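Local coordinates for protein lysyl oxidase (PDB 1W7C) that probably oxidises primary amines, including peptidyl lysine, to aldehydes, using a copper ion and a topaquinone cofactor made from one of its own tyrosines, at residues Thr184-Asp189 and Asp214-Asp219; Tyr190-Ile195 and Asp348-His353; Asn199-Leu204 and Ala459-Ala464; Thr207-Lys212 and Tyr228-Lys233. One frame throughout, in Å; residues are numbered along the deposited sequence. Where two conformers were deposited one is given.

Interaction 1 of 4, residues Thr184-Asp189 and Asp214-Asp219; sequences TGATVD and DMTGRD
Thr187 and Met215 join the backbones of strand 187-195 and of the chain leaving strand 209-214. Val188 and Asp214 form an antiparallel non-hydrogen-bonded pair, their CA atoms 4.3 Å apart; just beyond it Met215 N donates to Thr187 O (2.9 Å). The next bond ends on a side chain, the chain having left the sheet: Thr187 N gives its hydrogen almost straight (172°) to Thr216 OG1 at 2.9 Å. With chi1 -54°, OG1 stands anti to the carbonyl carbon of Thr216, while CG2 reaches Gly185 O at 3.4 Å. Thr216 OG1 in turn donates to Asp214 OD1, 2.8 Å away. That oxygen also accepts from Thr216 N, which closes an Asx turn; both donors approach from the same face of the carboxylate. Aspartate suits the bend because its short arm reaches back to the main chain. An alanine in place of Thr216 would probably leave Thr187 N without its acceptor and Asp214 OD1 with one donor fewer. Thr187 CG2 also meets Met215 CG at 4.0 Å. Thr187 OG1 is held by Glu130 and His180, Asp189 forms a salt bridge with Lys142 of helix 136-150, and Met215 touches both that helix and Gln178 of strand 170-180.

Interaction 2 of 4, residues Tyr190-Ile195 and Asp348-His353; sequences YGTCNI and DPFNQH
An offset stack of Tyr190 on His353 and a CH-pi contact of Thr192 with Phe350 fasten strand 187-195 of a five-stranded antiparallel sheet to the loop 348-353 of the copper amine oxidase domain. The Tyr190 and His353 rings lie nearly parallel, their planes at 8° and centroids 4.2 Å apart. His353 CE1 sits over one face of the tyrosine toward its rim, 3.3 Å from Tyr190 CE1. The imidazole is steadied in this pose by its own loop: ND1 donates to Pro349 O at 2.7 Å, with that oxygen in the ring plane, while NE2 is bonded to Tyr527 of the second subunit. Pro349 also touches the phenol, its CB being 3.7 Å from Tyr190 CD2. Farther along, Thr192 CG2 lies 3.7 Å from the centroid of the Phe350 ring, over its face. Threonine suits this place because its two branches divide the work: the methyl meets the ring, while OG1, anti to the backbone N (chi1 -166°), bonds to Phe209 O of the adjacent strand. Gly191 CA lies at the edge of the Phe350 ring, in its plane. Asp348 OD2 fixes the loop by accepting from both Phe350 N and Asn351 N. Strands 170-180 and 209-214 flank strand 187-195, the former tied to it by the disulfide Cys172-Cys193.

Interaction 3 of 4, residues Asn199-Leu204 and Ala459-Ala464; sequences NDAENL and AGYIQA
The ring of Tyr461 turns one face to Ala201 and its edge to Leu204, so that one flat group meets the loop 199-204 in two ways. The tyrosine side chain leaves its backbone toward that loop, with CG anti to the carbonyl carbon (chi1 -76°). Ala201 CA stands over the centre of the ring, 4.1 Å from its centroid, and the small side chain permits this approach: CB itself is 3.8 Å from Tyr461 CZ. Leu204 comes from the rim instead, its CD1 near the ring plane and 3.6 Å from CE2 of Tyr461. Its other methyl, CD2, reaches Ile462 CG1 at 3.9 Å, so the fork of the leucine spans two successive residues. The amide of Asn199 is turned nearly perpendicular to the phenol ring (82°); a water accepts from Asn199 ND2 and donates to Tyr461 OH, and this hydroxyl is also bonded to Thr264 O. The contact joins a loop running into a short 3-10 segment, 202-204, to the enzyme-domain loop that passes the copper site: the side chain of Ile462 is about 5 Å from the copper ion. A leucine in place of Tyr461 would probably take away the flat surface against which Ala201 CA rests and leave the bridging water and Thr264 O without their hydroxyl partner. At the far end Asn203 O receives a weak bond from Ala464 N (3.4 Å). A second water donates to both Asn203 O and Ala464 O. The amide of Gln463 bonds to Tyr356 and Asn351, while His413 of the second subunit bonds to Asp200 and meets the Tyr461 ring edge-to-face.

Interaction 4 of 4, residues Thr207-Lys212 and Tyr228-Lys233; sequences TGFFFK and YIYNNK
Phe210 and Ile229 form a hydrogen-bonded pair of the antiparallel hairpin made by strands 209-214 and 224-230. Phe210 N donates to Ile229 O at 2.9 Å, and Ile229 N returns a nearly straight bond (173°) to Phe210 O at 2.8 Å. Beside these bonds the two CB atoms of Phe210 and Ile229 touch at 3.9 Å, and Ile229 packs on Trp521 of the second subunit. The face carrying Phe209, Phe211 and Tyr228 is closely packed with aromatic rings. Phe209 CG lies anti to the backbone N (chi1 -175°), and the ring tip, CZ, meets Tyr228 CD2 at 3.5 Å, the two planes inclined at 34°. Phe211 CB closes on the same tyrosine carbon at 3.8 Å. Helices 136-150 and 153-163 cover these rings, with Leu150 and Met155 among their contacts, so large apolar side chains suit this face. Toward the turn contacts are longer: Phe209 CD1 and Tyr230 CD1 are 4.3 Å apart, and a water links the two segments by donating to Gly208 O and accepting from Asn231 N. There the chain folds back through a type I' turn, Tyr230 to Lys233, whose Asn231 and Asn232 take the positive phi angles that asparagine tolerates well. The chemistry implies a hairpin held by main-chain bonds between Phe210 and Ile229 and by aromatic packing against helices, with water completing polar links near the turn.

Interactions 1, 2 and 4 all draw on one five-stranded antiparallel sheet. Interactions 1 and 2 use successive parts of strand 187-195, and interaction 4 pairs the next two strands. A bond between Cys193 O and Thr207 OG1 helps to couple interactions 2 and 4, whose centres are 8 Å apart. Interaction 3 lies off this sheet, nearest the copper, yet Asn351 OD1 meets Gln463 NE2 to connect it with interaction 2. Interaction 1 is partly buried and chiefly polar; the other three are buried and richer in aromatic packing, with ordered waters in interactions 3 and 4. Interactions 2, 3 and 4 also touch the second subunit, whereas interaction 1 does not.

Interaction 1 of 4, residues Thr184-Asp189 and Asp214-Asp219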
# COMPACT_ATOMS: atom_id res chain seq x y z
N THR A 184 12.52 -42.27 16.22
CA THR A 184 12.52 -43.63 15.66
C THR A 184 13.54 -43.86 14.54
O THR A 184 13.84 -45.00 14.20
CB THR A 184 11.14 -43.98 15.11
OG1 THR A 184 10.84 -43.14 14.00
CG2 THR A 184 10.02 -43.68 16.13
N GLY A 185 14.07 -42.78 13.97
CA GLY A 185 14.91 -42.84 12.79
C GLY A 185 14.21 -42.93 11.44
O GLY A 185 14.84 -42.86 10.40
N ALA A 186 12.90 -43.14 11.46
CA ALA A 186 12.13 -43.28 10.23
C ALA A 186 11.93 -41.97 9.49
O ALA A 186 11.74 -40.93 10.09
CB ALA A 186 10.76 -43.89 10.55
N THR A 187 11.93 -42.07 8.16
CA THR A 187 11.60 -40.98 7.27
C THR A 187 10.47 -41.41 6.39
O THR A 187 10.60 -42.38 5.64
CB THR A 187 12.83 -40.59 6.44
OG1 THR A 187 13.91 -40.28 7.34
CG2 THR A 187 12.56 -39.35 5.53
N VAL A 188 9.36 -40.68 6.48
CA VAL A 188 8.19 -40.94 5.66
C VAL A 188 7.83 -39.71 4.84
O VAL A 188 8.37 -38.62 5.02
CB VAL A 188 7.00 -41.43 6.50
CG1 VAL A 188 7.40 -42.63 7.32
CG2 VAL A 188 6.48 -40.31 7.41
N ASP A 189 6.91 -39.90 3.91
CA ASP A 189 6.49 -38.82 3.04
C ASP A 189 5.12 -39.17 2.47
O ASP A 189 4.81 -40.34 2.24
CB ASP A 189 7.56 -38.63 1.93
CG ASP A 189 7.51 -37.30 1.23
OD1 ASP A 189 6.74 -36.38 1.64
OD2 ASP A 189 8.28 -37.07 0.25
N ASP A 214 7.43 -45.01 3.35
CA ASP A 214 8.62 -45.00 4.17
C ASP A 214 9.82 -45.06 3.23
O ASP A 214 9.95 -45.99 2.40
CB ASP A 214 8.64 -46.21 5.10
CG ASP A 214 9.78 -46.16 6.05
OD1 ASP A 214 10.92 -46.13 5.60
OD2 ASP A 214 9.64 -46.20 7.29
N MET A 215 10.67 -44.04 3.31
CA MET A 215 11.87 -43.92 2.48
C MET A 215 13.12 -43.82 3.36
O MET A 215 14.07 -43.10 3.02
CB MET A 215 11.74 -42.69 1.54
CG MET A 215 11.38 -41.41 2.27
SD MET A 215 11.54 -39.92 1.25
CE MET A 215 13.32 -39.90 0.98
N THR A 216 13.13 -44.59 4.44
CA THR A 216 14.26 -44.57 5.39
C THR A 216 15.49 -45.24 4.79
O THR A 216 15.40 -46.32 4.22
CB THR A 216 13.89 -45.28 6.69
OG1 THR A 216 12.68 -44.72 7.23
CG2 THR A 216 14.96 -45.07 7.78
N GLY A 217 16.63 -44.58 4.92
CA GLY A 217 17.92 -45.17 4.58
C GLY A 217 18.28 -45.02 3.11
O GLY A 217 17.45 -44.64 2.29
N ARG A 218 19.52 -45.37 2.79
CA ARG A 218 20.10 -45.19 1.46
C ARG A 218 19.84 -46.37 0.51
O ARG A 218 20.18 -46.29 -0.64
CB ARG A 218 21.61 -44.98 1.59
CG ARG A 218 21.98 -43.68 2.27
CD ARG A 218 23.44 -43.33 2.13
NE ARG A 218 24.33 -44.30 2.78
CZ ARG A 218 25.63 -44.37 2.56
NH1 ARG A 218 26.20 -43.56 1.67
NH2 ARG A 218 26.37 -45.25 3.23
N ASP A 219 19.27 -47.46 1.03
CA ASP A 219 18.95 -48.64 0.23
C ASP A 219 17.48 -48.63 -0.16
O ASP A 219 16.59 -48.96 0.65
CB ASP A 219 19.31 -49.88 1.04
CG ASP A 219 19.04 -51.16 0.31
OD1 ASP A 219 18.60 -51.14 -0.87
OD2 ASP A 219 19.24 -52.26 0.87

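Interaction 2 of 4, residues Tyr190-Ile195 and Asp348-His353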
# COMPACT_ATOMS: atom_id res chain seq x y z
N TYR A 190 4.30 -38.15 2.28
CA TYR A 190 3.00 -38.31 1.66
C TYR A 190 3.10 -37.86 0.20
O TYR A 190 4.08 -37.26 -0.22
CB TYR A 190 1.95 -37.48 2.40
CG TYR A 190 1.58 -38.05 3.76
CD1 TYR A 190 2.32 -37.73 4.89
CD2 TYR A 190 0.50 -38.90 3.93
CE1 TYR A 190 1.99 -38.24 6.13
CE2 TYR A 190 0.14 -39.41 5.19
CZ TYR A 190 0.89 -39.07 6.28
OH TYR A 190 0.52 -39.57 7.51
N GLY A 191 2.08 -38.18 -0.57
CA GLY A 191 2.02 -37.80 -1.96
C GLY A 191 0.63 -37.85 -2.54
O GLY A 191 -0.32 -38.29 -1.87
N THR A 192 0.51 -37.32 -3.76
CA THR A 192 -0.76 -37.35 -4.46
C THR A 192 -0.54 -37.46 -5.95
O THR A 192 0.61 -37.51 -6.40
CB THR A 192 -1.61 -36.10 -4.10
OG1 THR A 192 -2.96 -36.30 -4.53
CG2 THR A 192 -1.10 -34.83 -4.82
N CYS A 193 -1.64 -37.48 -6.69
CA CYS A 193 -1.59 -37.49 -8.14
C CYS A 193 -2.43 -36.35 -8.71
O CYS A 193 -3.47 -35.99 -8.15
CB CYS A 193 -2.13 -38.82 -8.70
SG CYS A 193 -1.26 -40.30 -8.16
N ASN A 194 -1.97 -35.80 -9.83
CA ASN A 194 -2.66 -34.72 -10.51
C ASN A 194 -2.79 -35.08 -11.99
O ASN A 194 -1.91 -35.77 -12.54
CB ASN A 194 -1.89 -33.40 -10.40
CG ASN A 194 -1.75 -32.92 -8.97
OD1 ASN A 194 -1.17 -33.60 -8.13
ND2 ASN A 194 -2.25 -31.72 -8.70
N ILE A 195 -3.85 -34.62 -12.63
CA ILE A 195 -4.04 -34.89 -14.06
C ILE A 195 -2.97 -34.12 -14.87
O ILE A 195 -2.70 -32.96 -14.58
CB ILE A 195 -5.46 -34.48 -14.51
CG1 ILE A 195 -6.56 -35.15 -13.66
CG2 ILE A 195 -5.64 -34.73 -16.00
CD1 ILE A 195 -6.67 -36.62 -13.82
N ASP A 348 -6.67 -32.72 3.72
CA ASP A 348 -6.04 -33.83 3.00
C ASP A 348 -4.57 -33.95 3.31
O ASP A 348 -3.94 -32.99 3.77
CB ASP A 348 -6.39 -33.78 1.49
CG ASP A 348 -5.50 -32.91 0.67
OD1 ASP A 348 -6.07 -32.26 -0.26
OD2 ASP A 348 -4.26 -32.90 0.78
N PRO A 349 -4.02 -35.16 3.18
CA PRO A 349 -2.65 -35.40 3.63
C PRO A 349 -1.55 -34.92 2.67
O PRO A 349 -0.36 -35.12 2.95
CB PRO A 349 -2.59 -36.91 3.78
CG PRO A 349 -3.55 -37.40 2.76
CD PRO A 349 -4.67 -36.40 2.74
N PHE A 350 -1.92 -34.34 1.53
CA PHE A 350 -0.92 -33.68 0.70
C PHE A 350 -0.78 -32.23 1.10
O PHE A 350 0.31 -31.78 1.51
CB PHE A 350 -1.21 -33.82 -0.78
CG PHE A 350 -0.06 -33.38 -1.64
CD1 PHE A 350 0.98 -34.26 -1.97
CD2 PHE A 350 0.03 -32.09 -2.11
CE1 PHE A 350 2.03 -33.86 -2.77
CE2 PHE A 350 1.10 -31.69 -2.88
CZ PHE A 350 2.10 -32.59 -3.21
N ASN A 351 -1.86 -31.48 0.99
CA ASN A 351 -1.78 -30.05 1.29
C ASN A 351 -1.49 -29.81 2.76
O ASN A 351 -0.74 -28.90 3.10
CB ASN A 351 -3.01 -29.30 0.79
CG ASN A 351 -3.02 -29.12 -0.73
OD1 ASN A 351 -2.15 -29.58 -1.45
ND2 ASN A 351 -4.01 -28.40 -1.21
N GLN A 352 -2.02 -30.64 3.66
CA GLN A 352 -1.77 -30.42 5.09
C GLN A 352 -0.28 -30.64 5.45
O GLN A 352 0.18 -30.10 6.44
CB GLN A 352 -2.72 -31.25 5.96
CG GLN A 352 -2.47 -31.16 7.46
CD GLN A 352 -2.49 -29.73 8.02
OE1 GLN A 352 -3.24 -28.86 7.57
NE2 GLN A 352 -1.64 -29.49 9.01
N HIS A 353 0.45 -31.40 4.62
CA HIS A 353 1.87 -31.65 4.79
C HIS A 353 2.75 -30.80 3.88
O HIS A 353 3.92 -31.09 3.72
CB HIS A 353 2.16 -33.14 4.59
CG HIS A 353 1.58 -34.00 5.69
ND1 HIS A 353 0.58 -34.92 5.47
CD2 HIS A 353 1.84 -34.01 7.02
CE1 HIS A 353 0.27 -35.49 6.62
NE2 HIS A 353 1.02 -34.97 7.58

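Interaction 3 of 4, residues Asn199-Leu204 and Ala459-Ala464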
# COMPACT_ATOMS: atom_id res chain seq x y z
N ASN A 199 -0.45 -27.22 -20.22
CA ASN A 199 -0.25 -25.78 -19.93
C ASN A 199 0.18 -25.51 -18.50
O ASN A 199 -0.05 -24.44 -17.96
CB ASN A 199 -1.50 -24.97 -20.28
CG ASN A 199 -2.73 -25.40 -19.48
OD1 ASN A 199 -2.90 -26.57 -19.17
ND2 ASN A 199 -3.56 -24.44 -19.11
N ASP A 200 0.82 -26.49 -17.89
CA ASP A 200 1.41 -26.33 -16.55
C ASP A 200 0.35 -26.05 -15.48
O ASP A 200 0.66 -25.45 -14.47
CB ASP A 200 2.46 -25.20 -16.55
CG ASP A 200 3.41 -25.26 -15.37
OD1 ASP A 200 3.89 -26.39 -15.11
OD2 ASP A 200 3.71 -24.27 -14.63
N ALA A 201 -0.88 -26.54 -15.69
CA ALA A 201 -2.00 -26.31 -14.78
C ALA A 201 -2.36 -27.51 -13.90
O ALA A 201 -3.46 -27.61 -13.40
CB ALA A 201 -3.23 -25.84 -15.56
N GLU A 202 -1.40 -28.42 -13.71
CA GLU A 202 -1.59 -29.65 -12.92
C GLU A 202 -2.12 -29.32 -11.53
O GLU A 202 -2.89 -30.08 -10.96
CB GLU A 202 -0.28 -30.43 -12.81
CG GLU A 202 0.12 -31.15 -14.10
CD GLU A 202 0.67 -30.26 -15.21
OE1 GLU A 202 1.18 -29.13 -14.95
OE2 GLU A 202 0.64 -30.71 -16.36
N ASN A 203 -1.72 -28.17 -10.99
CA ASN A 203 -2.15 -27.80 -9.64
C ASN A 203 -3.64 -27.52 -9.53
O ASN A 203 -4.17 -27.51 -8.42
CB ASN A 203 -1.39 -26.56 -9.13
CG ASN A 203 -0.12 -26.90 -8.36
OD1 ASN A 203 0.49 -26.01 -7.77
ND2 ASN A 203 0.30 -28.15 -8.39
N LEU A 204 -4.31 -27.28 -10.66
CA LEU A 204 -5.76 -27.07 -10.68
C LEU A 204 -6.55 -28.36 -10.87
O LEU A 204 -7.78 -28.33 -10.79
CB LEU A 204 -6.13 -26.07 -11.79
CG LEU A 204 -5.49 -24.67 -11.69
CD1 LEU A 204 -6.04 -23.73 -12.74
CD2 LEU A 204 -5.67 -24.05 -10.30
N ALA A 459 1.76 -14.13 -8.08
CA ALA A 459 0.81 -14.48 -9.13
C ALA A 459 1.08 -15.98 -9.41
O ALA A 459 1.86 -16.67 -8.70
CB ALA A 459 0.97 -13.60 -10.42
N GLY A 460 0.46 -16.46 -10.44
CA GLY A 460 0.70 -17.79 -10.94
C GLY A 460 -0.46 -18.69 -10.55
O GLY A 460 -1.55 -18.21 -10.27
N TYR A 461 -0.22 -20.01 -10.66
CA TYR A 461 -1.22 -21.01 -10.32
C TYR A 461 -1.17 -21.30 -8.86
O TYR A 461 -0.12 -21.54 -8.28
CB TYR A 461 -0.96 -22.29 -11.08
CG TYR A 461 -1.35 -22.29 -12.55
CD1 TYR A 461 -0.41 -22.23 -13.55
CD2 TYR A 461 -2.68 -22.33 -12.92
CE1 TYR A 461 -0.78 -22.20 -14.89
CE2 TYR A 461 -3.07 -22.31 -14.24
CZ TYR A 461 -2.12 -22.26 -15.22
OH TYR A 461 -2.49 -22.26 -16.54
N ILE A 462 -2.34 -21.38 -8.27
CA ILE A 462 -2.43 -21.83 -6.89
C ILE A 462 -2.22 -23.35 -6.76
O ILE A 462 -2.48 -24.08 -7.68
CB ILE A 462 -3.81 -21.46 -6.26
CG1 ILE A 462 -4.95 -22.17 -6.98
CG2 ILE A 462 -3.99 -19.99 -6.22
CD1 ILE A 462 -6.32 -22.02 -6.31
N GLN A 463 -1.78 -23.80 -5.58
CA GLN A 463 -1.82 -25.20 -5.23
C GLN A 463 -3.17 -25.45 -4.59
O GLN A 463 -3.35 -25.26 -3.41
CB GLN A 463 -0.65 -25.58 -4.34
CG GLN A 463 -0.66 -27.05 -3.98
CD GLN A 463 0.54 -27.51 -3.19
OE1 GLN A 463 1.65 -27.16 -3.51
NE2 GLN A 463 0.31 -28.31 -2.17
N ALA A 464 -4.12 -25.80 -5.43
CA ALA A 464 -5.45 -26.12 -4.98
C ALA A 464 -5.49 -27.54 -4.42
O ALA A 464 -4.46 -28.24 -4.31
CB ALA A 464 -6.37 -26.01 -6.15
O HOH W 1 -2.44 -21.61 -19.26
O HOH W 2 -2.74 -28.62 -6.44

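Interaction 4 of 4, residues Thr207-Lys212 and Tyr228-Lys233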
# COMPACT_ATOMS: atom_id res chain seq x y z
N THR A 207 -6.31 -34.94 -7.87
CA THR A 207 -7.27 -36.05 -7.97
C THR A 207 -7.92 -36.50 -6.68
O THR A 207 -8.90 -37.24 -6.72
CB THR A 207 -6.59 -37.28 -8.56
OG1 THR A 207 -5.53 -37.73 -7.70
CG2 THR A 207 -5.94 -36.96 -9.91
N GLY A 208 -7.37 -36.13 -5.54
CA GLY A 208 -7.83 -36.65 -4.26
C GLY A 208 -7.37 -38.06 -3.97
O GLY A 208 -7.85 -38.69 -3.02
N PHE A 209 -6.43 -38.58 -4.78
CA PHE A 209 -5.80 -39.86 -4.45
C PHE A 209 -4.49 -39.60 -3.74
O PHE A 209 -3.63 -38.90 -4.28
CB PHE A 209 -5.56 -40.68 -5.70
CG PHE A 209 -5.02 -42.04 -5.41
CD1 PHE A 209 -5.87 -43.04 -5.04
CD2 PHE A 209 -3.65 -42.28 -5.39
CE1 PHE A 209 -5.38 -44.28 -4.73
CE2 PHE A 209 -3.16 -43.53 -5.06
CZ PHE A 209 -4.03 -44.52 -4.73
N PHE A 210 -4.32 -40.14 -2.55
CA PHE A 210 -3.14 -39.89 -1.72
C PHE A 210 -2.45 -41.19 -1.33
O PHE A 210 -3.02 -42.28 -1.37
CB PHE A 210 -3.56 -39.14 -0.44
CG PHE A 210 -4.37 -37.89 -0.71
CD1 PHE A 210 -5.74 -37.90 -0.58
CD2 PHE A 210 -3.75 -36.73 -1.19
CE1 PHE A 210 -6.49 -36.77 -0.88
CE2 PHE A 210 -4.50 -35.59 -1.46
CZ PHE A 210 -5.85 -35.61 -1.33
N PHE A 211 -1.21 -41.06 -0.89
CA PHE A 211 -0.43 -42.17 -0.43
C PHE A 211 0.65 -41.71 0.54
O PHE A 211 0.94 -40.52 0.67
CB PHE A 211 0.18 -42.95 -1.61
CG PHE A 211 0.87 -42.09 -2.61
CD1 PHE A 211 2.21 -41.75 -2.46
CD2 PHE A 211 0.19 -41.63 -3.73
CE1 PHE A 211 2.84 -40.92 -3.39
CE2 PHE A 211 0.80 -40.81 -4.65
CZ PHE A 211 2.14 -40.47 -4.50
N LYS A 212 1.23 -42.69 1.22
CA LYS A 212 2.25 -42.48 2.24
C LYS A 212 3.26 -43.58 2.11
O LYS A 212 2.89 -44.75 2.01
CB LYS A 212 1.65 -42.48 3.64
CG LYS A 212 2.64 -42.11 4.75
CD LYS A 212 2.06 -42.40 6.13
CE LYS A 212 3.02 -42.03 7.23
NZ LYS A 212 2.55 -42.39 8.60
N TYR A 228 -2.42 -46.15 1.15
CA TYR A 228 -3.18 -45.41 0.15
C TYR A 228 -4.36 -44.78 0.86
O TYR A 228 -5.01 -45.42 1.67
CB TYR A 228 -3.66 -46.34 -0.97
CG TYR A 228 -2.51 -46.88 -1.77
CD1 TYR A 228 -2.11 -48.21 -1.69
CD2 TYR A 228 -1.76 -46.02 -2.57
CE1 TYR A 228 -1.02 -48.67 -2.42
CE2 TYR A 228 -0.68 -46.46 -3.28
CZ TYR A 228 -0.31 -47.78 -3.21
OH TYR A 228 0.78 -48.19 -3.96
N ILE A 229 -4.65 -43.52 0.55
CA ILE A 229 -5.69 -42.78 1.24
C ILE A 229 -6.61 -42.18 0.19
O ILE A 229 -6.15 -41.48 -0.71
CB ILE A 229 -5.08 -41.68 2.13
CG1 ILE A 229 -4.17 -42.30 3.20
CG2 ILE A 229 -6.17 -40.80 2.73
CD1 ILE A 229 -3.19 -41.33 3.80
N TYR A 230 -7.91 -42.44 0.33
CA TYR A 230 -8.90 -41.99 -0.64
C TYR A 230 -10.22 -41.83 0.07
O TYR A 230 -10.62 -42.70 0.84
CB TYR A 230 -9.01 -42.97 -1.82
CG TYR A 230 -10.05 -42.56 -2.83
CD1 TYR A 230 -9.77 -41.62 -3.82
CD2 TYR A 230 -11.33 -43.10 -2.80
CE1 TYR A 230 -10.72 -41.24 -4.73
CE2 TYR A 230 -12.29 -42.74 -3.72
CZ TYR A 230 -11.98 -41.81 -4.68
OH TYR A 230 -12.93 -41.44 -5.59
N ASN A 231 -10.89 -40.70 -0.15
CA ASN A 231 -12.15 -40.39 0.53
C ASN A 231 -12.02 -40.57 2.04
O ASN A 231 -12.90 -41.13 2.69
CB ASN A 231 -13.30 -41.23 -0.05
CG ASN A 231 -14.66 -40.81 0.46
OD1 ASN A 231 -14.89 -39.63 0.79
ND2 ASN A 231 -15.60 -41.77 0.51
N ASN A 232 -10.89 -40.10 2.58
CA ASN A 232 -10.59 -40.12 4.01
C ASN A 232 -10.51 -41.50 4.67
O ASN A 232 -10.58 -41.61 5.88
CB ASN A 232 -11.57 -39.21 4.78
CG ASN A 232 -11.35 -37.76 4.49
OD1 ASN A 232 -10.25 -37.24 4.75
ND2 ASN A 232 -12.36 -37.08 3.92
N LYS A 233 -10.32 -42.52 3.84
CA LYS A 233 -10.14 -43.90 4.28
C LYS A 233 -8.71 -44.33 4.00
O LYS A 233 -8.14 -43.96 3.01
CB LYS A 233 -11.15 -44.81 3.58
CG LYS A 233 -12.59 -44.44 3.92
CD LYS A 233 -13.59 -45.51 3.51
CE LYS A 233 -15.04 -45.04 3.64
NZ LYS A 233 -15.44 -44.89 5.05
O HOH W 3 -10.29 -38.42 -2.01